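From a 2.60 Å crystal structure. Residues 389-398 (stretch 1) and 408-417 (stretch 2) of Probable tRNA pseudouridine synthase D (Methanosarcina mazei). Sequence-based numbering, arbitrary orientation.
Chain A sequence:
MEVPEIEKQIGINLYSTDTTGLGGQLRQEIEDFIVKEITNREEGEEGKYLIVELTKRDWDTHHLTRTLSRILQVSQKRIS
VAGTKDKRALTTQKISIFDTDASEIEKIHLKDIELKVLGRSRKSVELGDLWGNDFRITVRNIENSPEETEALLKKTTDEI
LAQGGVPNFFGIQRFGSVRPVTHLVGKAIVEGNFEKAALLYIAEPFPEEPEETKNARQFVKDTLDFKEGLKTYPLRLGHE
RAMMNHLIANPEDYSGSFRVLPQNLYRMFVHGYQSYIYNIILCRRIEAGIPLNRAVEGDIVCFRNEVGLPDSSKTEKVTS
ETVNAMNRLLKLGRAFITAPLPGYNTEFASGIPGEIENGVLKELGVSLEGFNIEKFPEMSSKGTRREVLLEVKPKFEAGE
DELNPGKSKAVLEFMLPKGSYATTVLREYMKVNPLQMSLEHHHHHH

Stretch 1, residues 389-398: LLEVKPKFEA
Stretch 2 (408-417) SKAVLEFMLP

Two extended segments run antiparallel here, yet their backbones are pinned by just three direct hydrogen bonds, only one of them short and well directed; the remaining contact mixes apolar side chains with the aliphatic parts of Lys395, Glu397 and Glu413. Stretch 2 is strand at 408-412 and 415-417; stretch 1 begins as strand at Leu389. The end-to-end directions lie 156° apart, and the contact buries 586 Å², both sides summed. The register pairs Ala398 with Ala410 (CA to CA 4.6 Å), Glu397 with Val411 (4.9 Å), Phe396 with Leu412 (4.8 Å), Lys395 with Glu413 (5.5 Å) and Pro394 with Phe414 (4.6 Å); beyond this the chains diverge, with CA of Val392 7.0 Å from CA of Met415.

The strong bond runs from Val411 N to Glu397 O (2.7 Å, 159°). Beside it, Ala410 CA and Glu397 O approach to 3.5 Å, as do Ala398 CA and Lys409 O, both as CA-H...O contacts. Ala398 and Ala410 form a non-hydrogen-bonded pair with their methyl groups on the same face of the sheet. Around Lys395 the pairing is loose: Lys395 N donates to Glu413 O at 3.3 Å with a bent angle of 137°, and Glu413 N reaches Lys395 O only weakly at 3.4 Å. Both residues are extended (phi/psi -134/105 for Lys395, -123/118 for Glu413). Pro394, at -63/162, has no amide hydrogen to donate.

Side chains pack along the same register. Val392, Pro394, Val411, Leu412 and Phe414 are buried, where apolar side chains leave no polar group unpaired; exposed Lys395 and Glu397 can keep their charged ends in solvent. Leu412 (m, chi2 t) points its CA-to-CB bond away, but its end returns, bringing CD2 to 4.4 Å from Phe396 CB and 4.5 Å from Pro394 CB. The compact proline also packs its CB 4.0 Å from Phe414 CB; the Phe414 ring (chi1 52°, chi2 87°) then leads away. Phe396 likewise adopts p, its ring leaving the contact. Branched Val411 (t) sets its CB 3.7 Å from Glu397 CB, while the Glu397 side chain (t, chi2 p) carries its carboxylate away from stretch 2. Lys395 (m, t, m, t) and Glu413 (p, t) meet through aliphatic carbons, Lys395 CB to Glu413 CG 4.1 Å.

Where the chains part, buried Leu416 spans the wider gap. Its chi angles, -92° and 32°, lie between wells and bring Leu416 CD1 to 3.4 Å from CG1 of Val392 (m), with Leu416 CG 4.2 Å from CD2 of Leu390 (t, t). One water bridges the same opening, donating to Met415 O at 2.8 Å and weakly to Glu391 O at 3.5 Å. Met415 is selenomethionine; its exposed side chain (p, t, chi3 -94°) takes no part.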

ATOM      1  N   LEU A 389     -11.796  -4.104   7.320  1.00 40.07           N
ATOM      2  CA  LEU A 389     -12.321  -4.506   6.032  1.00 40.44           C
ATOM      3  C   LEU A 389     -12.066  -3.412   5.006  1.00 42.51           C
ATOM      4  O   LEU A 389     -12.148  -2.223   5.314  1.00 44.94           O
ATOM      5  CB  LEU A 389     -13.820  -4.755   6.136  1.00 40.46           C
ATOM      6  CG  LEU A 389     -14.600  -4.830   4.819  1.00 42.32           C
ATOM      7  CD1 LEU A 389     -14.147  -6.037   4.002  1.00 42.32           C
ATOM      8  CD2 LEU A 389     -16.095  -4.925   5.109  1.00 41.30           C
ATOM      9  N   LEU A 390     -11.756  -3.809   3.782  1.00 43.15           N
ATOM     10  CA  LEU A 390     -11.516  -2.841   2.735  1.00 43.25           C
ATOM     11  C   LEU A 390     -12.656  -2.951   1.732  1.00 44.07           C
ATOM     12  O   LEU A 390     -12.622  -3.783   0.829  1.00 45.42           O
ATOM     13  CB  LEU A 390     -10.175  -3.127   2.067  1.00 44.15           C
ATOM     14  CG  LEU A 390      -9.593  -2.008   1.194  1.00 44.81           C
ATOM     15  CD1 LEU A 390      -8.090  -2.180   1.105  1.00 45.08           C
ATOM     16  CD2 LEU A 390     -10.243  -2.007  -0.176  1.00 44.70           C
ATOM     17  N   GLU A 391     -13.672  -2.114   1.908  1.00 43.61           N
ATOM     18  CA  GLU A 391     -14.835  -2.109   1.033  1.00 43.72           C
ATOM     19  C   GLU A 391     -14.420  -2.326  -0.418  1.00 43.74           C
ATOM     20  O   GLU A 391     -13.521  -1.644  -0.922  1.00 43.42           O
ATOM     21  CB  GLU A 391     -15.583  -0.780   1.184  1.00 46.46           C
ATOM     22  CG  GLU A 391     -16.730  -0.554   0.197  1.00 48.87           C
ATOM     23  CD  GLU A 391     -17.927  -1.443   0.459  1.00 51.13           C
ATOM     24  OE1 GLU A 391     -18.899  -1.385  -0.331  1.00 52.75           O
ATOM     25  OE2 GLU A 391     -17.901  -2.197   1.455  1.00 51.44           O
ATOM     26  N   VAL A 392     -15.070  -3.295  -1.064  1.00 43.28           N
ATOM     27  CA  VAL A 392     -14.833  -3.651  -2.464  1.00 44.28           C
ATOM     28  C   VAL A 392     -15.977  -4.509  -2.996  1.00 44.47           C
ATOM     29  O   VAL A 392     -16.389  -5.472  -2.356  1.00 46.05           O
ATOM     30  CB  VAL A 392     -13.507  -4.450  -2.655  1.00 43.91           C
ATOM     31  CG1 VAL A 392     -12.316  -3.528  -2.560  1.00 44.80           C
ATOM     32  CG2 VAL A 392     -13.385  -5.527  -1.607  1.00 44.81           C
ATOM     33  N   LYS A 393     -16.491  -4.156  -4.166  1.00 46.21           N
ATOM     34  CA  LYS A 393     -17.575  -4.912  -4.782  1.00 47.77           C
ATOM     35  C   LYS A 393     -17.215  -5.178  -6.239  1.00 48.52           C
ATOM     36  O   LYS A 393     -17.792  -4.588  -7.152  1.00 47.99           O
ATOM     37  CB  LYS A 393     -18.883  -4.123  -4.696  1.00 50.13           C
ATOM     38  CG  LYS A 393     -20.081  -4.852  -5.267  1.00 50.59           C
ATOM     39  CD  LYS A 393     -21.377  -4.177  -4.872  1.00 51.24           C
ATOM     40  CE  LYS A 393     -22.532  -5.045  -5.293  1.00 52.32           C
ATOM     41  NZ  LYS A 393     -22.232  -6.448  -4.882  1.00 50.44           N
ATOM     42  N   PRO A 394     -16.254  -6.085  -6.469  1.00 49.90           N
ATOM     43  CA  PRO A 394     -15.778  -6.452  -7.805  1.00 52.16           C
ATOM     44  C   PRO A 394     -16.792  -7.105  -8.729  1.00 54.04           C
ATOM     45  O   PRO A 394     -17.833  -7.585  -8.284  1.00 54.18           O
ATOM     46  CB  PRO A 394     -14.584  -7.357  -7.509  1.00 52.48           C
ATOM     47  CG  PRO A 394     -14.962  -8.000  -6.221  1.00 51.58           C
ATOM     48  CD  PRO A 394     -15.547  -6.859  -5.433  1.00 50.63           C
ATOM     49  N   LYS A 395     -16.472  -7.095 -10.021  1.00 56.62           N
ATOM     50  CA  LYS A 395     -17.306  -7.678 -11.073  1.00 58.95           C
ATOM     51  C   LYS A 395     -16.383  -8.491 -11.988  1.00 60.60           C
ATOM     52  O   LYS A 395     -15.635  -7.928 -12.785  1.00 60.25           O
ATOM     53  CB  LYS A 395     -17.994  -6.562 -11.867  1.00 58.87           C
ATOM     54  CG  LYS A 395     -18.938  -5.699 -11.031  1.00 60.07           C
ATOM     55  CD  LYS A 395     -19.379  -4.420 -11.759  1.00 60.69           C
ATOM     56  CE  LYS A 395     -18.256  -3.375 -11.815  1.00 61.88           C
ATOM     57  NZ  LYS A 395     -18.659  -2.087 -12.470  1.00 59.80           N
ATOM     58  N   PHE A 396     -16.439  -9.815 -11.867  1.00 63.27           N
ATOM     59  CA  PHE A 396     -15.587 -10.696 -12.661  1.00 64.28           C
ATOM     60  C   PHE A 396     -16.139 -11.003 -14.050  1.00 63.53           C
ATOM     61  O   PHE A 396     -17.309 -10.757 -14.347  1.00 62.92           O
ATOM     62  CB  PHE A 396     -15.332 -11.999 -11.896  1.00 67.31           C
ATOM     63  CG  PHE A 396     -16.573 -12.795 -11.633  1.00 70.72           C
ATOM     64  CD1 PHE A 396     -17.044 -13.699 -12.580  1.00 71.92           C
ATOM     65  CD2 PHE A 396     -17.301 -12.604 -10.463  1.00 71.33           C
ATOM     66  CE1 PHE A 396     -18.228 -14.397 -12.370  1.00 73.20           C
ATOM     67  CE2 PHE A 396     -18.484 -13.294 -10.243  1.00 72.87           C
ATOM     68  CZ  PHE A 396     -18.950 -14.196 -11.198  1.00 73.37           C
ATOM     69  N   GLU A 397     -15.268 -11.551 -14.888  1.00 63.28           N
ATOM     70  CA  GLU A 397     -15.579 -11.900 -16.268  1.00 62.10           C
ATOM     71  C   GLU A 397     -14.522 -12.922 -16.691  1.00 60.84           C
ATOM     72  O   GLU A 397     -13.346 -12.582 -16.836  1.00 60.98           O
ATOM     73  CB  GLU A 397     -15.484 -10.640 -17.139  1.00 63.64           C
ATOM     74  CG  GLU A 397     -15.634 -10.846 -18.646  1.00 64.91           C
ATOM     75  CD  GLU A 397     -17.082 -10.989 -19.080  1.00 65.51           C
ATOM     76  OE1 GLU A 397     -17.912 -10.147 -18.673  1.00 64.73           O
ATOM     77  OE2 GLU A 397     -17.380 -11.932 -19.841  1.00 65.64           O
ATOM     78  N   ALA A 398     -14.931 -14.175 -16.870  1.00 58.97           N
ATOM     79  CA  ALA A 398     -13.991 -15.216 -17.258  1.00 57.26           C
ATOM     80  C   ALA A 398     -14.092 -15.519 -18.737  1.00 56.26           C
ATOM     81  O   ALA A 398     -14.980 -15.019 -19.433  1.00 55.62           O
ATOM     82  CB  ALA A 398     -14.235 -16.480 -16.450  1.00 57.28           C
ATOM     83  N   SER A 408      -7.132 -20.027 -19.477  1.00 36.18           N
ATOM     84  CA  SER A 408      -8.223 -19.070 -19.373  1.00 35.11           C
ATOM     85  C   SER A 408      -7.718 -17.711 -18.858  1.00 32.79           C
ATOM     86  O   SER A 408      -6.554 -17.572 -18.489  1.00 31.79           O
ATOM     87  CB  SER A 408      -9.301 -19.634 -18.447  1.00 35.41           C
ATOM     88  OG  SER A 408      -9.679 -20.934 -18.863  1.00 38.39           O
ATOM     89  N   LYS A 409      -8.593 -16.712 -18.850  1.00 30.96           N
ATOM     90  CA  LYS A 409      -8.231 -15.383 -18.371  1.00 30.07           C
ATOM     91  C   LYS A 409      -9.369 -14.848 -17.514  1.00 30.55           C
ATOM     92  O   LYS A 409     -10.507 -15.296 -17.639  1.00 30.33           O
ATOM     93  CB  LYS A 409      -7.997 -14.437 -19.549  1.00 27.18           C
ATOM     94  CG  LYS A 409      -9.254 -14.213 -20.373  1.00 24.84           C
ATOM     95  CD  LYS A 409      -9.068 -13.137 -21.405  1.00 23.16           C
ATOM     96  CE  LYS A 409     -10.380 -12.884 -22.090  1.00 24.82           C
ATOM     97  NZ  LYS A 409     -10.248 -11.939 -23.224  1.00 27.94           N
ATOM     98  N   ALA A 410      -9.071 -13.883 -16.652  1.00 32.69           N
ATOM     99  CA  ALA A 410     -10.098 -13.306 -15.785  1.00 34.18           C
ATOM    100  C   ALA A 410     -10.038 -11.785 -15.851  1.00 34.96           C
ATOM    101  O   ALA A 410      -8.963 -11.205 -15.756  1.00 37.50           O
ATOM    102  CB  ALA A 410      -9.887 -13.780 -14.356  1.00 33.58           C
ATOM    103  N   VAL A 411     -11.187 -11.143 -16.018  1.00 34.96           N
ATOM    104  CA  VAL A 411     -11.234  -9.689 -16.095  1.00 36.38           C
ATOM    105  C   VAL A 411     -11.838  -9.084 -14.829  1.00 37.53           C
ATOM    106  O   VAL A 411     -13.048  -8.888 -14.756  1.00 38.50           O
ATOM    107  CB  VAL A 411     -12.086  -9.209 -17.296  1.00 36.09           C
ATOM    108  CG1 VAL A 411     -12.092  -7.694 -17.363  1.00 36.22           C
ATOM    109  CG2 VAL A 411     -11.541  -9.786 -18.584  1.00 36.88           C
ATOM    110  N   LEU A 412     -10.999  -8.780 -13.842  1.00 37.15           N
ATOM    111  CA  LEU A 412     -11.462  -8.194 -12.586  1.00 38.16           C
ATOM    112  C   LEU A 412     -11.586  -6.677 -12.654  1.00 39.39           C
ATOM    113  O   LEU A 412     -10.577  -5.987 -12.749  1.00 42.35           O
ATOM    114  CB  LEU A 412     -10.496  -8.549 -11.460  1.00 37.61           C
ATOM    115  CG  LEU A 412     -10.652  -9.943 -10.852  1.00 38.04           C
ATOM    116  CD1 LEU A 412      -9.436 -10.281  -9.993  1.00 35.53           C
ATOM    117  CD2 LEU A 412     -11.942  -9.983 -10.031  1.00 35.32           C
ATOM    118  N   GLU A 413     -12.801  -6.143 -12.589  1.00 39.82           N
ATOM    119  CA  GLU A 413     -12.968  -4.690 -12.639  1.00 40.53           C
ATOM    120  C   GLU A 413     -13.708  -4.153 -11.429  1.00 39.89           C
ATOM    121  O   GLU A 413     -14.867  -4.484 -11.205  1.00 41.23           O
ATOM    122  CB  GLU A 413     -13.712  -4.289 -13.903  1.00 41.93           C
ATOM    123  CG  GLU A 413     -14.963  -5.079 -14.125  1.00 45.17           C
ATOM    124  CD  GLU A 413     -15.516  -4.862 -15.505  1.00 48.79           C
ATOM    125  OE1 GLU A 413     -16.436  -5.618 -15.904  1.00 52.17           O
ATOM    126  OE2 GLU A 413     -15.029  -3.931 -16.188  1.00 47.35           O
ATOM    127  N   PHE A 414     -13.042  -3.310 -10.652  1.00 37.97           N
ATOM    128  CA  PHE A 414     -13.658  -2.749  -9.460  1.00 37.05           C
ATOM    129  C   PHE A 414     -13.160  -1.324  -9.243  1.00 39.07           C
ATOM    130  O   PHE A 414     -12.645  -0.695 -10.170  1.00 39.17           O
ATOM    131  CB  PHE A 414     -13.297  -3.627  -8.273  1.00 31.47           C
ATOM    132  CG  PHE A 414     -11.821  -3.883  -8.144  1.00 26.36           C
ATOM    133  CD1 PHE A 414     -11.005  -3.008  -7.445  1.00 25.77           C
ATOM    134  CD2 PHE A 414     -11.245  -5.003  -8.710  1.00 23.26           C
ATOM    135  CE1 PHE A 414      -9.623  -3.245  -7.327  1.00 20.57           C
ATOM    136  CE2 PHE A 414      -9.869  -5.242  -8.594  1.00 20.16           C
ATOM    137  CZ  PHE A 414      -9.070  -4.367  -7.898  1.00 17.57           C
HETATM  138  N   MSE A 415     -13.333  -0.800  -8.036  1.00 41.05           N
HETATM  139  CA  MSE A 415     -12.837   0.538  -7.750  1.00 42.84           C
HETATM  140  C   MSE A 415     -12.459   0.712  -6.304  1.00 38.75           C
HETATM  141  O   MSE A 415     -13.094   0.155  -5.415  1.00 38.36           O
HETATM  142  CB  MSE A 415     -13.841   1.594  -8.140  1.00 49.47           C
HETATM  143  CG  MSE A 415     -15.080   1.579  -7.351  1.00 60.50           C
HETATM  144 SE   MSE A 415     -15.791   3.318  -7.577  1.00 77.99          SE
HETATM  145  CE  MSE A 415     -14.963   4.069  -5.959  1.00 70.52           C
ATOM    146  N   LEU A 416     -11.406   1.484  -6.085  1.00 34.32           N
ATOM    147  CA  LEU A 416     -10.888   1.736  -4.755  1.00 33.66           C
ATOM    148  C   LEU A 416     -10.731   3.249  -4.490  1.00 34.48           C
ATOM    149  O   LEU A 416     -10.643   4.036  -5.421  1.00 35.60           O
ATOM    150  CB  LEU A 416      -9.549   1.008  -4.618  1.00 30.70           C
ATOM    151  CG  LEU A 416      -9.543  -0.414  -4.042  1.00 30.06           C
ATOM    152  CD1 LEU A 416     -10.795  -1.165  -4.402  1.00 28.54           C
ATOM    153  CD2 LEU A 416      -8.309  -1.132  -4.536  1.00 30.22           C
ATOM    154  N   PRO A 417     -10.735   3.672  -3.211  1.00 35.15           N
ATOM    155  CA  PRO A 417     -10.588   5.090  -2.847  1.00 33.43           C
ATOM    156  C   PRO A 417      -9.122   5.459  -2.683  1.00 32.46           C
ATOM    157  O   PRO A 417      -8.321   4.613  -2.298  1.00 31.38           O
ATOM    158  CB  PRO A 417     -11.319   5.164  -1.522  1.00 35.15           C
ATOM    159  CG  PRO A 417     -10.901   3.858  -0.891  1.00 34.65           C
ATOM    160  CD  PRO A 417     -11.175   2.893  -2.037  1.00 35.30           C
TER
HETATM  161  O   HOH W   1     -15.082   0.139  -3.473  1.00 50.67           O